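Local coordinates for protein beta-galactoside alpha-2,6-sialyltransferase (PDB 2Z4T) that probably transfers sialic acid from a CMP-linked donor to the galactose of acceptors such as lactose, forming an alpha-2,6 linkage, at residues 30-35 and 40-45; 69-72 and 78-81; 196-201 and 207-212; 146-151 and 178-183. All coordinates share one frame; numbering follows the deposited sequence. Where two conformers were deposited one is given.

Contact 1 of 4, residues 30-35 and 40-45; sequences INKTII and VNLEPI
The flat peptide between Glu43 and Pro44 meets Ile30 at its carbonyl end: methyl CD1 of Ile30 comes to 3.3 Å from O of Glu43, and it also approaches CA of Pro44. No aromatic ring takes part; elsewhere the contact is aliphatic, as expected inside the immunoglobulin-like beta-sandwich to which both segments belong. Strand 26-35 hydrogen-bonds with strand 103-122, whereas strand 39-42 pairs with strand 77-80, so the two segments face each other from different sheets. Their short axes run antiparallel at 166° and approach to 10.3 Å, with no hydrogen bond between them. After strand 26-35 the chain turns across the sandwich; Ile30, Ile34, Val40 and Leu42 point in between the two strands, with the aliphatic chain of Lys32 along the margin.

Ile30 and Leu42 lie alongside one another with their side chains running in opposite directions, CG2 of Ile30 lying 4.1 Å from CD1 of Leu42. The second methyl of Leu42, CD2, touches the aliphatic part of Lys32 at CD, 4.0 Å away; Lys32 was modelled in two conformers, which makes this touch less certain. Beyond Leu42, the buried Pro44 packs on Trp57 of strand 52-61 and Phe94 of strand 88-98. At the other end of the contact the side chains of Ile34 and Val40 meet at about a right angle. Val40 has CG1 anti to its own nitrogen (chi1 -169°), which leaves CG2 as the branch that meets Ile34 CD1, at 3.6 Å.

Contact 2 of 4, residues 69-72 and 78-81; sequences EQNK and SVVA
A loop leading from strand 52-61 to strand 77-80 folds back against the second of these strands, and within 69-72 Asn71 is the residue that meets it, facing Ser78 and Val79. The carbonyl of Ser78 points end-on at one face of the Asn71 amide, its O 3.2 Å from CG of Asn71, without a hydrogen bond. OD1 of Asn71 lies 3.1 Å from O of Ser78, but both atoms are acceptors; ND2 of Asn71, 3.4 Å from the same oxygen, is poorly angled for a bond because that oxygen stands over the amide plane and not in it. The amide is held instead from within the loop, where OD1 of Asn71 accepts a hydrogen bond from the backbone N of Thr68.

In the immunoglobulin-like sandwich, strand 77-80 is paired on its other edge with strand 39-42, where the backbone of Val79 bonds to that of Val40. The carbonyl of Ser78 points the opposite way, toward the loop. Ser78 OG is engaged elsewhere, by the hydroxyl of Tyr39. Beside the carbonyl oxygen, methyl CG1 of Val79 comes within 4.0 Å of OD1 of Asn71, the two side chains crossing at about a right angle. Val79 also packs on Leu66 and Leu67 of the same loop and on Leu110 of strand 103-122.

Contact 3 of 4, residues 196-201 and 207-212; sequences VKLSSN and DNLVPI
One side-chain hydrogen bond joins the segments: ND2 of Asn208 donates to OG of Ser200, at 3.1 Å. The bond is nearly straight (171° at the hydrogen), and the hydroxyl lies in the plane of the Asn208 amide. Ser200 holds OG anti to its own nitrogen (chi1 173°), which turns the oxygen to the helix, and OG of Ser200 donates a hydrogen bond to the backbone O of Asn201, 2.6 Å away. The buried hydroxyl is thus both donor and acceptor, and its rotation is fixed.

Strand and helix are the first two elements of a beta-alpha-beta unit, strand 194-201, helix 205-216 and strand 222-230, in the sialyltransferase domain of GT-B fold. Near the strand's end ND2 of Asn201 hydrogen-bonds to Asp232 and Asp122, and its OD1 to the backbone N of His204, close to the bound galactose.

Apolar packing begins at Ser200 itself and continues back to Leu198. The branched end of Leu209 rests on Ser200, its CG 4.0 Å from CB of the serine, and CD2 of Leu209 reaches CB of Leu198. One turn on, Ile212 and Leu198 run past each other in opposite directions, with CG2 of Ile212 4.1 Å from CD2 of Leu198.

Contact 4 of 4, residues 146-151 and 178-183; sequences QRYIAW and ADLVQE
The backbone bond from Glu183 N to Asp179 O, 3.1 Å long, belongs to the helical turn that brings Leu180 and Glu183 against Tyr148 and Ala150. Between strand and helix themselves there is no hydrogen bond. Leu180 divides its two methyls: CD2 lies 3.8 Å from CD2 of Tyr148, oblique to the ring, while CD1 meets CB of Ala150 at 4.1 Å.

Helix 178-190 here packs on one side of the sheet of the GT-B domain, and helix 126-141 on the other, where Ile149 and Trp151 touch Ile135. Leu180 and Ala150 also share Val121 of the adjacent strand 103-122 as a neighbour.

Toward the phenol end, Glu183 approaches Tyr148 with its methylene group, CG standing 3.4 Å from the tyrosine OH. CG of Glu183 is anti to the backbone N (chi1 -169°), which sets it against the phenol; the bend at chi2 (51°) then turns the carboxylate, whose plane stands at 85° to the ring. OE2 of Glu183, at 3.6 Å from OH of Tyr148, forms no hydrogen bond with it. The tyrosine ring is further held by a T-shaped stack with Phe169 and by packing on Leu117 and Thr167.

In the fold
Along the chain, contacts 1 and 2 come first, within the N-terminal immunoglobulin-like sandwich; contact 4 then closes before contact 3 opens, both in the sialyltransferase part. Contacts 1 and 2 have centres about 12 Å apart and are joined by the pairing of strands 39-42 and 77-80. Contacts 3 and 4, about 10 Å apart, touch through Val181 of helix 178-190, which packs on Pro211 and Ile212 of helix 205-216. The two pairs do not touch, though nearest atoms of contacts 1 and 4 are about 7 Å apart. The long, interrupted strand 103-122 adjoins strands 26-35, 146-151 and 194-201 alike, running from the sandwich into the sheet near the lactose and one magnesium site.

Contact 1 of 4, residues 30-35 and 40-45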
loop_
_atom_site.group_PDB
_atom_site.type_symbol
_atom_site.label_atom_id
_atom_site.label_comp_id
_atom_site.label_asym_id
_atom_site.label_seq_id
_atom_site.Cartn_x
_atom_site.Cartn_y
_atom_site.Cartn_z
ATOM N N ILE A 30 0.379 -32.721 -13.541
ATOM C CA ILE A 30 1.125 -31.620 -12.957
ATOM C C ILE A 30 0.960 -30.391 -13.828
ATOM O O ILE A 30 1.111 -30.465 -15.045
ATOM C CB ILE A 30 2.624 -31.939 -12.832
ATOM C CG1 ILE A 30 2.830 -33.191 -11.985
ATOM C CG2 ILE A 30 3.393 -30.726 -12.271
ATOM C CD1 ILE A 30 4.188 -33.868 -12.190
ATOM N N ASN A 31 0.643 -29.271 -13.188
ATOM C CA ASN A 31 0.464 -27.998 -13.850
ATOM C C ASN A 31 1.339 -26.966 -13.146
ATOM O O ASN A 31 1.350 -26.913 -11.916
ATOM C CB ASN A 31 -1.007 -27.585 -13.810
ATOM C CG ASN A 31 -1.358 -26.567 -14.907
ATOM O OD1 ASN A 31 -0.946 -25.386 -14.861
ATOM N ND2 ASN A 31 -2.129 -27.023 -15.909
ATOM N N LYS A 32 2.104 -26.183 -13.909
ATOM C CA LYS A 32 3.013 -25.183 -13.353
ATOM C C LYS A 32 3.076 -23.928 -14.205
ATOM O O LYS A 32 2.835 -23.982 -15.415
ATOM C CB LYS A 32 4.424 -25.744 -13.260
ATOM C CG LYS A 32 4.838 -26.197 -11.894
ATOM C CD LYS A 32 6.362 -26.227 -11.780
ATOM C CE LYS A 32 6.931 -24.841 -11.502
ATOM N NZ LYS A 32 8.362 -24.879 -11.119
ATOM N N THR A 33 3.433 -22.818 -13.570
ATOM C CA THR A 33 3.742 -21.557 -14.215
ATOM C C THR A 33 5.017 -21.071 -13.544
ATOM O O THR A 33 5.157 -21.314 -12.359
ATOM C CB THR A 33 2.645 -20.509 -13.765
ATOM O OG1 THR A 33 1.326 -20.994 -14.046
ATOM C CG2 THR A 33 2.818 -19.142 -14.433
ATOM N N ILE A 34 5.989 -20.385 -14.132
ATOM C CA ILE A 34 7.049 -20.596 -15.131
ATOM C C ILE A 34 7.210 -19.438 -16.079
ATOM O O ILE A 34 6.315 -19.097 -16.847
ATOM C CB ILE A 34 7.637 -22.012 -15.497
ATOM C CG1 ILE A 34 7.356 -22.422 -16.949
ATOM C CG2 ILE A 34 7.388 -23.038 -14.399
ATOM C CD1 ILE A 34 8.231 -23.550 -17.437
ATOM N N ILE A 35 8.348 -18.777 -15.910
ATOM C CA ILE A 35 8.731 -17.651 -16.743
ATOM C C ILE A 35 9.801 -18.053 -17.742
ATOM O O ILE A 35 10.477 -19.064 -17.557
ATOM C CB ILE A 35 9.241 -16.470 -15.909
ATOM C CG1 ILE A 35 10.536 -16.846 -15.171
ATOM C CG2 ILE A 35 8.172 -16.021 -14.950
ATOM C CD1 ILE A 35 11.303 -15.662 -14.590
ATOM N N VAL A 40 13.251 -26.046 -14.897
ATOM C CA VAL A 40 12.253 -26.853 -14.217
ATOM C C VAL A 40 12.784 -28.257 -14.107
ATOM O O VAL A 40 13.294 -28.819 -15.084
ATOM C CB VAL A 40 10.938 -26.963 -15.019
ATOM C CG1 VAL A 40 9.849 -27.570 -14.164
ATOM C CG2 VAL A 40 10.492 -25.610 -15.548
ATOM N N ASN A 41 12.654 -28.823 -12.919
ATOM C CA ASN A 41 12.861 -30.232 -12.725
ATOM C C ASN A 41 11.716 -30.857 -11.931
ATOM O O ASN A 41 11.545 -30.568 -10.741
ATOM C CB ASN A 41 14.185 -30.491 -12.038
ATOM C CG ASN A 41 14.509 -31.957 -12.004
ATOM O OD1 ASN A 41 14.239 -32.640 -11.017
ATOM N ND2 ASN A 41 15.027 -32.469 -13.115
ATOM N N LEU A 42 10.944 -31.713 -12.599
ATOM C CA LEU A 42 9.712 -32.266 -12.031
ATOM C C LEU A 42 9.693 -33.772 -12.017
ATOM O O LEU A 42 9.969 -34.415 -13.027
ATOM C CB LEU A 42 8.492 -31.798 -12.825
ATOM C CG LEU A 42 8.154 -30.318 -12.716
ATOM C CD1 LEU A 42 7.101 -29.958 -13.762
ATOM C CD2 LEU A 42 7.721 -29.909 -11.283
ATOM N N GLU A 43 9.331 -34.324 -10.866
ATOM C CA GLU A 43 9.134 -35.755 -10.712
ATOM C C GLU A 43 7.759 -36.089 -11.256
ATOM O O GLU A 43 6.801 -35.415 -10.914
ATOM C CB GLU A 43 9.225 -36.140 -9.231
ATOM C CG GLU A 43 10.613 -35.946 -8.610
ATOM C CD GLU A 43 11.673 -36.856 -9.239
ATOM O OE1 GLU A 43 12.826 -36.390 -9.401
ATOM O OE2 GLU A 43 11.352 -38.023 -9.586
ATOM N N PRO A 44 7.658 -37.110 -12.122
ATOM C CA PRO A 44 6.369 -37.459 -12.729
ATOM C C PRO A 44 5.405 -38.193 -11.789
ATOM O O PRO A 44 4.198 -38.134 -11.979
ATOM C CB PRO A 44 6.770 -38.384 -13.870
ATOM C CG PRO A 44 8.041 -38.991 -13.441
ATOM C CD PRO A 44 8.748 -37.977 -12.605
ATOM N N ILE A 45 5.954 -38.851 -10.777
ATOM C CA ILE A 45 5.255 -39.858 -9.978
ATOM C C ILE A 45 5.388 -39.533 -8.491
ATOM O O ILE A 45 6.339 -38.863 -8.095
ATOM C CB ILE A 45 5.831 -41.275 -10.331
ATOM C CG1 ILE A 45 4.778 -42.134 -11.008
ATOM C CG2 ILE A 45 6.369 -42.028 -9.127
ATOM C CD1 ILE A 45 4.608 -41.827 -12.441
#

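Contact 2 of 4, residues 69-72 and 78-81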
loop_
_atom_site.group_PDB
_atom_site.type_symbol
_atom_site.label_atom_id
_atom_site.label_comp_id
_atom_site.label_asym_id
_atom_site.label_seq_id
_atom_site.Cartn_x
_atom_site.Cartn_y
_atom_site.Cartn_z
ATOM N N GLU A 69 16.963 -34.783 -26.009
ATOM C CA GLU A 69 17.478 -36.177 -26.145
ATOM C C GLU A 69 18.116 -36.857 -24.920
ATOM O O GLU A 69 17.813 -38.020 -24.654
ATOM C CB GLU A 69 18.368 -36.376 -27.386
ATOM C CG GLU A 69 17.626 -37.027 -28.558
ATOM C CD GLU A 69 18.538 -37.499 -29.702
ATOM O OE1 GLU A 69 19.794 -37.395 -29.597
ATOM O OE2 GLU A 69 17.977 -37.984 -30.719
ATOM N N GLN A 70 19.003 -36.171 -24.199
ATOM C CA GLN A 70 19.470 -36.706 -22.907
ATOM C C GLN A 70 18.528 -36.271 -21.777
ATOM O O GLN A 70 18.542 -36.849 -20.680
ATOM C CB GLN A 70 20.956 -36.382 -22.624
ATOM C CG GLN A 70 21.675 -37.325 -21.572
ATOM C CD GLN A 70 21.522 -38.873 -21.818
ATOM O OE1 GLN A 70 21.261 -39.636 -20.876
ATOM N NE2 GLN A 70 21.696 -39.316 -23.071
ATOM N N ASN A 71 17.703 -35.263 -22.069
ATOM C CA ASN A 71 16.529 -34.924 -21.256
ATOM C C ASN A 71 15.648 -36.171 -21.100
ATOM O O ASN A 71 15.421 -36.675 -19.987
ATOM C CB ASN A 71 15.707 -33.794 -21.918
ATOM C CG ASN A 71 16.261 -32.383 -21.649
ATOM O OD1 ASN A 71 15.724 -31.396 -22.167
ATOM N ND2 ASN A 71 17.316 -32.286 -20.834
ATOM N N LYS A 72 15.176 -36.665 -22.242
ATOM C CA LYS A 72 14.288 -37.809 -22.310
ATOM C C LYS A 72 14.731 -39.027 -21.470
ATOM O O LYS A 72 13.882 -39.826 -21.053
ATOM C CB LYS A 72 14.093 -38.211 -23.775
ATOM C CG LYS A 72 13.244 -37.239 -24.564
ATOM C CD LYS A 72 12.775 -37.867 -25.871
ATOM C CE LYS A 72 13.516 -37.315 -27.081
ATOM N NZ LYS A 72 13.089 -35.907 -27.394
ATOM N N SER A 78 13.448 -32.561 -16.957
ATOM C CA SER A 78 14.313 -31.409 -16.879
ATOM C C SER A 78 14.250 -30.589 -18.171
ATOM O O SER A 78 14.594 -31.083 -19.252
ATOM C CB SER A 78 15.733 -31.863 -16.580
ATOM O OG SER A 78 16.373 -30.878 -15.806
ATOM N N VAL A 79 13.771 -29.351 -18.060
ATOM C CA VAL A 79 13.656 -28.433 -19.197
ATOM C C VAL A 79 13.843 -26.975 -18.806
ATOM O O VAL A 79 13.591 -26.576 -17.669
ATOM C CB VAL A 79 12.302 -28.555 -19.947
ATOM C CG1 VAL A 79 12.346 -29.721 -20.911
ATOM C CG2 VAL A 79 11.134 -28.698 -18.987
ATOM N N VAL A 80 14.268 -26.187 -19.774
ATOM C CA VAL A 80 14.423 -24.760 -19.615
ATOM C C VAL A 80 13.295 -24.140 -20.430
ATOM O O VAL A 80 13.109 -24.497 -21.595
ATOM C CB VAL A 80 15.806 -24.311 -20.157
ATOM C CG1 VAL A 80 16.019 -22.831 -19.950
ATOM C CG2 VAL A 80 16.928 -25.109 -19.466
ATOM N N ALA A 81 12.520 -23.243 -19.823
ATOM C CA ALA A 81 11.459 -22.545 -20.531
ATOM C C ALA A 81 12.104 -21.725 -21.634
ATOM O O ALA A 81 13.205 -21.219 -21.439
ATOM C CB ALA A 81 10.715 -21.643 -19.577
#

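Contact 3 of 4, residues 196-201 and 207-212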
loop_
_atom_site.group_PDB
_atom_site.type_symbol
_atom_site.label_atom_id
_atom_site.label_comp_id
_atom_site.label_asym_id
_atom_site.label_seq_id
_atom_site.Cartn_x
_atom_site.Cartn_y
_atom_site.Cartn_z
ATOM N N VAL A 196 6.676 -4.693 -16.110
ATOM C CA VAL A 196 6.870 -3.945 -14.857
ATOM C C VAL A 196 5.594 -3.212 -14.427
ATOM O O VAL A 196 4.966 -2.500 -15.222
ATOM C CB VAL A 196 8.035 -2.926 -14.955
ATOM C CG1 VAL A 196 8.162 -2.125 -13.674
ATOM C CG2 VAL A 196 9.338 -3.629 -15.264
ATOM N N LYS A 197 5.194 -3.425 -13.179
ATOM C CA LYS A 197 4.220 -2.550 -12.517
ATOM C C LYS A 197 4.933 -1.650 -11.502
ATOM O O LYS A 197 5.867 -2.088 -10.819
ATOM C CB LYS A 197 3.172 -3.372 -11.811
ATOM C CG LYS A 197 2.102 -3.899 -12.721
ATOM C CD LYS A 197 1.376 -5.030 -12.020
ATOM C CE LYS A 197 -0.146 -4.959 -12.209
ATOM N NZ LYS A 197 -0.832 -4.240 -11.087
ATOM N N LEU A 198 4.507 -0.397 -11.417
ATOM C CA LEU A 198 5.097 0.533 -10.472
ATOM C C LEU A 198 4.008 1.124 -9.602
ATOM O O LEU A 198 2.875 1.360 -10.067
ATOM C CB LEU A 198 5.865 1.659 -11.176
ATOM C CG LEU A 198 7.045 1.304 -12.091
ATOM C CD1 LEU A 198 7.546 2.548 -12.794
ATOM C CD2 LEU A 198 8.199 0.606 -11.347
ATOM N N SER A 199 4.354 1.359 -8.338
ATOM C CA SER A 199 3.418 1.907 -7.392
ATOM C C SER A 199 4.104 2.908 -6.471
ATOM O O SER A 199 5.168 2.631 -5.909
ATOM C CB SER A 199 2.762 0.794 -6.562
ATOM O OG SER A 199 1.721 1.328 -5.748
ATOM N N SER A 200 3.473 4.063 -6.295
ATOM C CA SER A 200 4.031 5.082 -5.437
ATOM C C SER A 200 2.994 5.902 -4.704
ATOM O O SER A 200 1.864 6.082 -5.186
ATOM C CB SER A 200 4.917 6.042 -6.230
ATOM O OG SER A 200 5.334 7.122 -5.406
ATOM N N ASN A 201 3.409 6.364 -3.520
ATOM C CA ASN A 201 2.927 7.603 -2.910
ATOM C C ASN A 201 2.727 8.671 -4.011
ATOM O O ASN A 201 3.640 8.936 -4.796
ATOM C CB ASN A 201 3.971 8.048 -1.866
ATOM C CG ASN A 201 3.587 9.317 -1.128
ATOM O OD1 ASN A 201 3.434 10.387 -1.734
ATOM N ND2 ASN A 201 3.485 9.217 0.205
ATOM N N ASP A 207 9.842 11.942 -7.571
ATOM C CA ASP A 207 11.125 11.474 -7.009
ATOM C C ASP A 207 11.225 9.968 -6.762
ATOM O O ASP A 207 12.330 9.427 -6.693
ATOM C CB ASP A 207 11.434 12.161 -5.684
ATOM C CG ASP A 207 11.981 13.581 -5.851
ATOM O OD1 ASP A 207 12.500 13.933 -6.922
ATOM O OD2 ASP A 207 11.885 14.359 -4.883
ATOM N N ASN A 208 10.092 9.287 -6.607
ATOM C CA ASN A 208 10.130 7.830 -6.518
ATOM C C ASN A 208 10.220 7.141 -7.882
ATOM O O ASN A 208 10.862 6.096 -8.008
ATOM C CB ASN A 208 8.930 7.293 -5.743
ATOM C CG ASN A 208 9.010 7.605 -4.263
ATOM O OD1 ASN A 208 10.101 7.809 -3.706
ATOM N ND2 ASN A 208 7.847 7.641 -3.603
ATOM N N LEU A 209 9.575 7.708 -8.903
ATOM C CA LEU A 209 9.398 6.969 -10.151
ATOM C C LEU A 209 10.321 7.419 -11.239
ATOM O O LEU A 209 10.813 6.595 -12.008
ATOM C CB LEU A 209 7.953 6.967 -10.611
ATOM C CG LEU A 209 6.999 6.334 -9.597
ATOM C CD1 LEU A 209 5.660 6.171 -10.235
ATOM C CD2 LEU A 209 7.492 5.000 -9.074
ATOM N N VAL A 210 10.589 8.721 -11.276
ATOM C CA VAL A 210 11.453 9.260 -12.307
ATOM C C VAL A 210 12.782 8.515 -12.418
ATOM O O VAL A 210 13.139 8.113 -13.519
ATOM C CB VAL A 210 11.664 10.800 -12.214
ATOM C CG1 VAL A 210 12.829 11.240 -13.125
ATOM C CG2 VAL A 210 10.374 11.541 -12.580
ATOM N N PRO A 211 13.515 8.313 -11.297
ATOM C CA PRO A 211 14.824 7.656 -11.495
ATOM C C PRO A 211 14.686 6.257 -12.069
ATOM O O PRO A 211 15.591 5.790 -12.745
ATOM C CB PRO A 211 15.431 7.599 -10.088
ATOM C CG PRO A 211 14.679 8.605 -9.312
ATOM C CD PRO A 211 13.280 8.627 -9.875
ATOM N N ILE A 212 13.563 5.602 -11.821
ATOM C CA ILE A 212 13.326 4.278 -12.370
ATOM C C ILE A 212 12.975 4.392 -13.856
ATOM O O ILE A 212 13.537 3.679 -14.691
ATOM C CB ILE A 212 12.185 3.553 -11.652
ATOM C CG1 ILE A 212 12.523 3.352 -10.167
ATOM C CG2 ILE A 212 11.878 2.204 -12.364
ATOM C CD1 ILE A 212 11.296 3.033 -9.286
#

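Contact 4 of 4, residues 146-151 and 178-183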
loop_
_atom_site.group_PDB
_atom_site.type_symbol
_atom_site.label_atom_id
_atom_site.label_comp_id
_atom_site.label_asym_id
_atom_site.label_seq_id
_atom_site.Cartn_x
_atom_site.Cartn_y
_atom_site.Cartn_z
ATOM N N GLN A 146 8.022 -11.012 -9.303
ATOM C CA GLN A 146 8.989 -10.614 -8.273
ATOM C C GLN A 146 8.549 -9.271 -7.722
ATOM O O GLN A 146 8.026 -8.423 -8.465
ATOM C CB GLN A 146 10.398 -10.447 -8.862
ATOM C CG GLN A 146 11.199 -11.746 -9.074
ATOM C CD GLN A 146 11.388 -12.587 -7.797
ATOM O OE1 GLN A 146 11.382 -13.814 -7.853
ATOM N NE2 GLN A 146 11.554 -11.927 -6.648
ATOM N N ARG A 147 8.796 -9.044 -6.436
ATOM C CA ARG A 147 8.291 -7.838 -5.791
ATOM C C ARG A 147 9.371 -7.103 -5.024
ATOM O O ARG A 147 10.075 -7.681 -4.197
ATOM C CB ARG A 147 7.095 -8.166 -4.904
ATOM C CG ARG A 147 5.993 -8.828 -5.673
ATOM C CD ARG A 147 4.713 -8.998 -4.856
ATOM N NE ARG A 147 3.737 -9.648 -5.716
ATOM C CZ ARG A 147 3.649 -10.967 -5.878
ATOM N NH1 ARG A 147 4.434 -11.776 -5.177
ATOM N NH2 ARG A 147 2.759 -11.470 -6.731
ATOM N N TYR A 148 9.493 -5.818 -5.327
ATOM C CA TYR A 148 10.474 -4.956 -4.707
ATOM C C TYR A 148 9.727 -3.871 -3.954
ATOM O O TYR A 148 8.854 -3.195 -4.520
ATOM C CB TYR A 148 11.348 -4.285 -5.765
ATOM C CG TYR A 148 12.249 -5.185 -6.579
ATOM C CD1 TYR A 148 12.450 -6.515 -6.237
ATOM C CD2 TYR A 148 12.945 -4.674 -7.682
ATOM C CE1 TYR A 148 13.286 -7.333 -6.993
ATOM C CE2 TYR A 148 13.784 -5.465 -8.430
ATOM C CZ TYR A 148 13.958 -6.796 -8.079
ATOM O OH TYR A 148 14.783 -7.590 -8.825
ATOM N N ILE A 149 10.081 -3.699 -2.687
ATOM C CA ILE A 149 9.515 -2.656 -1.861
ATOM C C ILE A 149 10.597 -1.723 -1.350
ATOM O O ILE A 149 11.762 -2.124 -1.167
ATOM C CB ILE A 149 8.738 -3.242 -0.656
ATOM C CG1 ILE A 149 9.671 -3.965 0.325
ATOM C CG2 ILE A 149 7.592 -4.120 -1.138
ATOM C CD1 ILE A 149 8.977 -4.526 1.586
ATOM N N ALA A 150 10.221 -0.465 -1.147
ATOM C CA ALA A 150 11.047 0.442 -0.374
ATOM C C ALA A 150 10.058 1.165 0.504
ATOM O O ALA A 150 9.397 2.115 0.062
ATOM C CB ALA A 150 11.815 1.399 -1.264
ATOM N N TRP A 151 9.925 0.664 1.732
ATOM C CA TRP A 151 8.887 1.103 2.681
ATOM C C TRP A 151 9.514 1.693 3.923
ATOM O O TRP A 151 10.576 1.254 4.371
ATOM C CB TRP A 151 8.008 -0.069 3.129
ATOM C CG TRP A 151 6.914 -0.508 2.164
ATOM C CD1 TRP A 151 6.445 0.175 1.075
ATOM C CD2 TRP A 151 6.141 -1.722 2.234
ATOM N NE1 TRP A 151 5.443 -0.543 0.454
ATOM C CE2 TRP A 151 5.236 -1.707 1.146
ATOM C CE3 TRP A 151 6.132 -2.822 3.110
ATOM C CZ2 TRP A 151 4.324 -2.744 0.912
ATOM C CZ3 TRP A 151 5.230 -3.862 2.873
ATOM C CH2 TRP A 151 4.330 -3.810 1.794
ATOM N N ALA A 178 19.085 4.367 -4.870
ATOM C CA ALA A 178 19.897 3.970 -6.019
ATOM C C ALA A 178 19.958 2.457 -6.159
ATOM O O ALA A 178 19.894 1.935 -7.273
ATOM C CB ALA A 178 21.331 4.565 -5.922
ATOM N N ASP A 179 20.088 1.745 -5.043
ATOM C CA ASP A 179 20.236 0.297 -5.140
ATOM C C ASP A 179 18.954 -0.389 -5.629
ATOM O O ASP A 179 19.020 -1.440 -6.239
ATOM C CB ASP A 179 20.858 -0.353 -3.873
ATOM C CG ASP A 179 19.954 -0.270 -2.632
ATOM O OD1 ASP A 179 19.211 0.718 -2.450
ATOM O OD2 ASP A 179 20.000 -1.211 -1.812
ATOM N N LEU A 180 17.801 0.222 -5.415
ATOM C CA LEU A 180 16.550 -0.307 -5.976
ATOM C C LEU A 180 16.558 -0.127 -7.489
ATOM O O LEU A 180 16.194 -1.044 -8.235
ATOM C CB LEU A 180 15.345 0.433 -5.401
ATOM C CG LEU A 180 13.967 -0.216 -5.314
ATOM C CD1 LEU A 180 12.886 0.853 -5.141
ATOM C CD2 LEU A 180 13.632 -1.141 -6.445
ATOM N N VAL A 181 16.971 1.064 -7.929
ATOM C CA VAL A 181 17.048 1.378 -9.360
ATOM C C VAL A 181 18.001 0.389 -10.045
ATOM O O VAL A 181 17.615 -0.252 -11.036
ATOM C CB VAL A 181 17.458 2.853 -9.633
ATOM C CG1 VAL A 181 17.746 3.071 -11.117
ATOM C CG2 VAL A 181 16.383 3.822 -9.154
ATOM N N GLN A 182 19.215 0.238 -9.501
ATOM C CA GLN A 182 20.208 -0.714 -10.019
ATOM C C GLN A 182 19.644 -2.133 -10.135
ATOM O O GLN A 182 19.865 -2.835 -11.123
ATOM C CB GLN A 182 21.447 -0.718 -9.119
ATOM C CG GLN A 182 22.288 0.546 -9.225
ATOM C CD GLN A 182 23.138 0.820 -7.992
ATOM O OE1 GLN A 182 23.566 1.953 -7.776
ATOM N NE2 GLN A 182 23.381 -0.208 -7.176
ATOM N N GLU A 183 18.921 -2.562 -9.103
ATOM C CA GLU A 183 18.355 -3.903 -9.148
ATOM C C GLU A 183 17.324 -4.043 -10.273
ATOM O O GLU A 183 17.288 -5.068 -10.966
ATOM C CB GLU A 183 17.779 -4.326 -7.800
ATOM C CG GLU A 183 17.420 -5.812 -7.726
ATOM C CD GLU A 183 18.588 -6.735 -8.170
ATOM O OE1 GLU A 183 19.726 -6.557 -7.652
ATOM O OE2 GLU A 183 18.351 -7.622 -9.042
#